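Putative Transcriptional Regulator (Rhodococcus sp., PDB 2IA2) probably regulates transcription as an IclR-family protein, binding DNA through a helix-turn-helix domain, with a C-terminal domain that may sense a small effector. Local coordinates at residues I115-A119 with D120-V124; T141-A145 with Y146-M150; A156-P159 with D160-D164. All coordinates share one frame; numbering follows the deposited sequence.

Contact 1: residues I115-A119 with D120-V124; sequences ILDGA and DIVYV
Asp120 and Asp117 face each other as a hydrogen-bonded antiparallel pair and close a two-residue β hairpin, with Gly118 and Ala119 at the corners of a type II' turn. Gly118 supplies the positive phi (48°) at the first corner, a value that suits glycine. Both backbone bonds of the pair form: Asp117 N reaches Asp120 O at 2.8 Å, whereas Asp120 N approaches Asp117 O at 3.1 Å from well above the carbonyl plane. A water bridges the turn, donating to Asp120 OD2 at 2.6 Å and, over a longer reach, to Asp117 O. At Ile121 the chain forms a non-hydrogen-bonded pair with Leu116. Leu116 CG stands anti to its backbone N (chi1 -168°), which brings CD1 to 3.4 Å from Asp120 O, while Ile121 CG2 meets the same methyl more distantly. Ile121 CA also lies 3.3 Å from Ile115 O, a CA-H...O contact beside the regular ladder. Val122 returns to hydrogen-bonded pairing, exchanging two backbone bonds with Ile115. On the face that carries Ile115, Asp117 and Asp120, Val122 CG2 lies diagonally against Asp117 CB at 3.7 Å, a methyl against the methylene below the carboxylate. Farther along, Val124 CG1 meets Ile115 CG1 at 4.0 Å, the two side chains crossing at about a right angle. The hairpin belongs to the antiparallel sheet of the IclR C-terminal domain. Strand 142-144 flanks strand 120-127, and its Arg142 forms a salt bridge with Asp117 OD2; on the Leu116 and Ile121 face, helix 149-156 packs through Leu154, with Met150 also against Ile121.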
# COMPACT_ATOMS: atom_id res chain seq x y z
N ILE A 115 -16.03 1.56 10.46
CA ILE A 115 -16.49 1.20 9.13
C ILE A 115 -17.90 0.68 9.28
O ILE A 115 -18.33 0.41 10.39
CB ILE A 115 -15.55 0.12 8.51
CG1 ILE A 115 -15.58 -1.16 9.37
CG2 ILE A 115 -14.14 0.72 8.30
CD1 ILE A 115 -14.94 -2.33 8.75
N LEU A 116 -18.61 0.54 8.16
CA LEU A 116 -20.00 0.11 8.19
C LEU A 116 -20.12 -1.40 8.01
O LEU A 116 -19.44 -1.99 7.17
CB LEU A 116 -20.81 0.82 7.10
CG LEU A 116 -22.33 0.68 7.18
CD1 LEU A 116 -22.87 1.37 8.43
CD2 LEU A 116 -22.99 1.24 5.93
N ASP A 117 -20.97 -2.03 8.82
CA ASP A 117 -21.30 -3.44 8.65
C ASP A 117 -22.80 -3.67 8.72
O ASP A 117 -23.38 -3.77 9.80
CB ASP A 117 -20.59 -4.28 9.71
CG ASP A 117 -20.70 -5.77 9.44
OD1 ASP A 117 -21.37 -6.15 8.46
OD2 ASP A 117 -20.11 -6.56 10.21
N GLY A 118 -23.43 -3.76 7.55
CA GLY A 118 -24.88 -3.63 7.45
C GLY A 118 -25.41 -2.44 8.22
O GLY A 118 -25.17 -1.29 7.85
N ALA A 119 -26.13 -2.71 9.30
CA ALA A 119 -26.92 -1.69 9.98
C ALA A 119 -26.14 -1.05 11.11
O ALA A 119 -26.62 -0.12 11.77
CB ALA A 119 -28.23 -2.28 10.50
N ASP A 120 -24.92 -1.54 11.34
CA ASP A 120 -24.12 -1.11 12.48
C ASP A 120 -22.84 -0.52 11.99
O ASP A 120 -22.43 -0.83 10.93
CB ASP A 120 -23.71 -2.31 13.33
CG ASP A 120 -24.87 -2.95 14.03
OD1 ASP A 120 -25.72 -2.23 14.59
OD2 ASP A 120 -24.93 -4.20 14.02
N ILE A 121 -22.18 0.29 12.79
CA ILE A 121 -20.78 0.70 12.55
C ILE A 121 -20.00 -0.19 13.47
O ILE A 121 -20.55 -0.66 14.49
CB ILE A 121 -20.53 2.20 12.90
CG1 ILE A 121 -20.74 2.49 14.43
CG2 ILE A 121 -21.42 3.11 12.03
CD1 ILE A 121 -20.37 4.00 14.89
N VAL A 122 -18.75 -0.42 13.10
CA VAL A 122 -17.82 -1.26 13.89
C VAL A 122 -16.59 -0.41 14.12
O VAL A 122 -16.01 0.13 13.16
CB VAL A 122 -17.29 -2.53 13.14
CG1 VAL A 122 -16.45 -3.42 14.10
CG2 VAL A 122 -18.41 -3.36 12.59
N TYR A 123 -16.20 -0.26 15.38
CA TYR A 123 -15.00 0.50 15.70
C TYR A 123 -13.76 -0.26 15.28
O TYR A 123 -13.57 -1.40 15.70
CB TYR A 123 -14.91 0.77 17.19
CG TYR A 123 -15.78 1.94 17.60
CD1 TYR A 123 -17.18 1.83 17.57
CD2 TYR A 123 -15.20 3.15 17.98
CE1 TYR A 123 -18.00 2.92 17.94
CE2 TYR A 123 -16.01 4.24 18.37
CZ TYR A 123 -17.40 4.11 18.33
OH TYR A 123 -18.17 5.17 18.67
N VAL A 124 -12.87 0.41 14.56
CA VAL A 124 -11.64 -0.25 14.10
C VAL A 124 -10.34 0.40 14.63
O VAL A 124 -9.32 -0.23 14.56
CB VAL A 124 -11.57 -0.46 12.54
CG1 VAL A 124 -12.63 -1.48 12.04
CG2 VAL A 124 -11.64 0.87 11.78
O HOH W 1 -23.58 -5.70 12.45

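Contact 2: residues T141-A145 with Y146-M150; sequences TRLPA and YATSM
Thr148 folds back onto the carbonyls of Pro144 and Ala145, and round it the chain leaving strand 142-144 is closely packed before it enters helix 149-156. Its OG1 sits between its own backbone N and carbonyl carbon (chi1 59°), 3.2 Å from Ala145 O and 3.5 Å from Pro144 O; both hydroxyl contacts are weak. The same torsion sets CG2 beside the backbone N, 3.5 Å from Pro144 O and 3.9 Å from Leu143 CB, where the two side chains meet at a slant. Two weak backbone bonds accompany the turn: Ala147 N to Pro144 O and, at 3.4 Å, Thr148 N to Ala145 O. A second packed part is apolar. Pro144 touches the Tyr146 ring obliquely, its CB 3.6 Å from Tyr146 CE2, and Ala147 CB lies over one face of that ring, near the rim. Leu170 and Leu175 help to bury Tyr146, whose phenol oxygen pairs with Gln173 N. The packing is looser at the outer rim of the partly exposed Pro144, where its CG comes only within 4.4 Å of Ala147 CB. With a valine in place of Thr148, the carbonyls of Pro144 and Ala145 would probably lose their hydroxyl partner and Gly151 N its cap. Thr148 is the N-cap residue, and its one hydroxyl joins turn to helix: OG1 bonds with the amide of Gly151 in the first helical turn. The weak contacts with the two carbonyls add to that cap, and together they probably help fix where the helix starts.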
# COMPACT_ATOMS: atom_id res chain seq x y z
N THR A 141 -16.41 -2.97 18.93
CA THR A 141 -17.77 -2.69 19.37
C THR A 141 -18.60 -2.24 18.17
O THR A 141 -18.08 -1.58 17.27
CB THR A 141 -17.80 -1.58 20.47
OG1 THR A 141 -16.95 -1.98 21.54
CG2 THR A 141 -19.20 -1.39 21.05
N ARG A 142 -19.85 -2.63 18.16
CA ARG A 142 -20.83 -2.19 17.20
C ARG A 142 -21.87 -1.29 17.82
O ARG A 142 -22.23 -1.47 18.96
CB ARG A 142 -21.52 -3.37 16.56
CG ARG A 142 -20.61 -4.35 15.99
CD ARG A 142 -21.27 -5.39 15.17
NE ARG A 142 -20.24 -6.20 14.59
CZ ARG A 142 -20.01 -6.34 13.30
NH1 ARG A 142 -20.77 -5.74 12.41
NH2 ARG A 142 -19.02 -7.08 12.91
N LEU A 143 -22.35 -0.33 17.06
CA LEU A 143 -23.39 0.58 17.49
C LEU A 143 -24.31 0.77 16.27
O LEU A 143 -23.86 0.62 15.13
CB LEU A 143 -22.79 1.91 17.95
CG LEU A 143 -21.99 1.94 19.27
CD1 LEU A 143 -21.48 3.32 19.49
CD2 LEU A 143 -22.89 1.58 20.46
N PRO A 144 -25.61 1.06 16.50
CA PRO A 144 -26.46 1.29 15.31
C PRO A 144 -26.03 2.51 14.48
O PRO A 144 -25.76 3.54 15.04
CB PRO A 144 -27.86 1.46 15.90
CG PRO A 144 -27.64 1.84 17.38
CD PRO A 144 -26.36 1.13 17.77
N ALA A 145 -25.93 2.36 13.16
CA ALA A 145 -25.49 3.43 12.29
C ALA A 145 -26.34 4.70 12.38
O ALA A 145 -25.79 5.84 12.35
CB ALA A 145 -25.39 2.92 10.82
N TYR A 146 -27.67 4.53 12.48
CA TYR A 146 -28.63 5.67 12.52
C TYR A 146 -28.48 6.62 13.70
O TYR A 146 -28.98 7.75 13.64
CB TYR A 146 -30.10 5.20 12.46
CG TYR A 146 -30.70 4.72 13.77
CD1 TYR A 146 -31.37 5.61 14.61
CD2 TYR A 146 -30.60 3.38 14.16
CE1 TYR A 146 -31.94 5.17 15.82
CE2 TYR A 146 -31.15 2.92 15.35
CZ TYR A 146 -31.83 3.82 16.17
OH TYR A 146 -32.40 3.38 17.35
N ALA A 147 -27.85 6.17 14.78
CA ALA A 147 -27.82 6.94 16.01
C ALA A 147 -26.41 7.41 16.38
O ALA A 147 -26.19 7.89 17.50
CB ALA A 147 -28.47 6.12 17.18
N THR A 148 -25.47 7.31 15.43
CA THR A 148 -24.09 7.75 15.65
C THR A 148 -23.69 8.71 14.54
O THR A 148 -24.26 8.64 13.44
CB THR A 148 -23.13 6.53 15.63
OG1 THR A 148 -23.27 5.90 14.37
CG2 THR A 148 -23.47 5.55 16.73
N SER A 149 -22.72 9.57 14.82
CA SER A 149 -22.25 10.53 13.85
C SER A 149 -21.51 9.81 12.74
O SER A 149 -21.73 10.11 11.59
CB SER A 149 -21.39 11.65 14.50
OG SER A 149 -20.15 11.18 15.04
N MSE A 150 -20.64 8.86 13.09
CA MSE A 150 -19.95 8.04 12.10
C MSE A 150 -20.96 7.23 11.24
O MSE A 150 -20.81 7.13 10.05
CB MSE A 150 -18.96 7.11 12.79
CG MSE A 150 -17.77 7.91 13.27
SE MSE A 150 -16.26 6.90 13.91
CE MSE A 150 -17.04 6.01 15.44

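Contact 3: residues A156-P159 with D160-D164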
# COMPACT_ATOMS: atom_id res chain seq x y z
N ALA A 156 -24.58 8.14 4.46
CA ALA A 156 -24.58 9.15 3.41
C ALA A 156 -23.74 8.69 2.22
O ALA A 156 -23.95 9.14 1.08
CB ALA A 156 -24.11 10.49 3.95
N GLY A 157 -22.82 7.76 2.47
CA GLY A 157 -21.93 7.25 1.44
C GLY A 157 -22.55 6.13 0.62
O GLY A 157 -22.05 5.81 -0.40
N LEU A 158 -23.67 5.55 1.05
CA LEU A 158 -24.29 4.47 0.29
C LEU A 158 -24.83 4.91 -1.09
O LEU A 158 -25.22 6.05 -1.23
CB LEU A 158 -25.45 3.87 1.09
CG LEU A 158 -24.98 3.06 2.31
CD1 LEU A 158 -26.16 2.56 3.07
CD2 LEU A 158 -24.03 1.91 1.88
N PRO A 159 -24.89 3.99 -2.08
CA PRO A 159 -25.74 4.27 -3.28
C PRO A 159 -27.18 4.48 -2.84
O PRO A 159 -27.63 3.83 -1.87
CB PRO A 159 -25.63 2.97 -4.10
CG PRO A 159 -24.23 2.39 -3.69
CD PRO A 159 -24.17 2.70 -2.19
N ASP A 160 -27.91 5.38 -3.52
CA ASP A 160 -29.32 5.69 -3.17
C ASP A 160 -30.24 4.49 -2.99
O ASP A 160 -31.09 4.48 -2.11
CB ASP A 160 -29.95 6.64 -4.21
CG ASP A 160 -29.41 8.07 -4.10
OD1 ASP A 160 -29.10 8.50 -2.95
OD2 ASP A 160 -29.31 8.75 -5.16
N ASP A 161 -30.08 3.46 -3.82
CA ASP A 161 -30.99 2.31 -3.69
C ASP A 161 -30.68 1.54 -2.43
O ASP A 161 -31.59 1.00 -1.80
CB ASP A 161 -31.04 1.39 -4.93
CG ASP A 161 -29.65 0.95 -5.43
OD1 ASP A 161 -28.61 1.30 -4.81
OD2 ASP A 161 -29.62 0.27 -6.49
N GLU A 162 -29.40 1.51 -2.06
CA GLU A 162 -28.98 0.84 -0.81
C GLU A 162 -29.41 1.62 0.41
O GLU A 162 -29.95 1.04 1.35
CB GLU A 162 -27.47 0.59 -0.77
CG GLU A 162 -27.00 -0.31 -1.88
CD GLU A 162 -25.55 -0.69 -1.78
OE1 GLU A 162 -24.90 -0.31 -0.79
OE2 GLU A 162 -25.07 -1.40 -2.70
N LEU A 163 -29.22 2.94 0.39
CA LEU A 163 -29.73 3.78 1.46
C LEU A 163 -31.24 3.61 1.70
O LEU A 163 -31.70 3.47 2.83
CB LEU A 163 -29.39 5.25 1.19
CG LEU A 163 -29.94 6.24 2.22
CD1 LEU A 163 -29.41 5.92 3.62
CD2 LEU A 163 -29.59 7.67 1.82
N ASP A 164 -32.01 3.63 0.61
CA ASP A 164 -33.48 3.54 0.69
C ASP A 164 -33.91 2.19 1.24
O ASP A 164 -34.82 2.12 2.02
CB ASP A 164 -34.11 3.83 -0.70
CG ASP A 164 -34.22 5.34 -0.99
OD1 ASP A 164 -34.50 6.10 -0.02
OD2 ASP A 164 -34.06 5.77 -2.18
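Glu162 runs back along Pro159, at the N-cap position, so that an extended acidic side chain and a proline ring cross obliquely at the start of helix 160-169. With CG anti to the carbonyl carbon (chi1 -61°) and the chain straight beyond it, the carboxylate reaches the ring, where OE1 lies 3.4 Å from Pro159 CD. The carboxylate carbon, Glu162 CD, is 3.7 Å from Pro159 CD and slightly farther from CG. The same oxygen, Glu162 OE1, is 3.6 Å from Leu158 CD2, the leucine crossing the glutamate at about a right angle. These are contacts of a carboxylate with hydrocarbon, not polar bonds. Asp161 comes to another part of the ring: its OD1 is 3.5 Å from Pro159 CB. That oxygen also takes a weak, strongly bent bond from Glu162 N. The two acidic groups therefore lie against the proline by different atoms, Asp161 at CB and Glu162 at CD and CG. Leu158 and Leu163 meet nearer the backbone, with Leu158 CB 4.2 Å from Leu163 CB. Beside them the first full helical bond is formed, Leu163 N to Pro159 O at 2.9 Å. Leu163 also touches Arg194 of helix 183-196, which forms a salt bridge with Asp160 OD1. A proline has no polar side chain with which to cap the amides of the first turn; Asp161 OD1 gives at most a weak bond to Glu162 N, which may partly stand in for a cap. Three acidic residues in succession at the amino end, Asp160, Asp161 and Glu162, would probably interact favourably with the helix dipole, and Arg194 probably offsets part of the charge of Asp160.

Overall arrangement
The three contacts follow one another along the chain within the IclR C-terminal region, on the same side of the chain's centre. Contacts 1 and 2 have centres about 7 Å apart and share a sheet: strand 142-144, at its edge, pairs with strand 120-127 of the hairpin, Ile121 N lying 2.9 Å from Leu143 O. From contact 2 the chain enters helix 149-156, which leads to contact 3 and helix 160-169. Contact 3, centred about 15 Å from contact 1 and 16 Å from contact 2, touches only the hairpin, where Leu116 CD2 meets Leu158 CD2 at 4.2 Å. Together they mark successive steps from sheet to helices in the putative effector-sensing part.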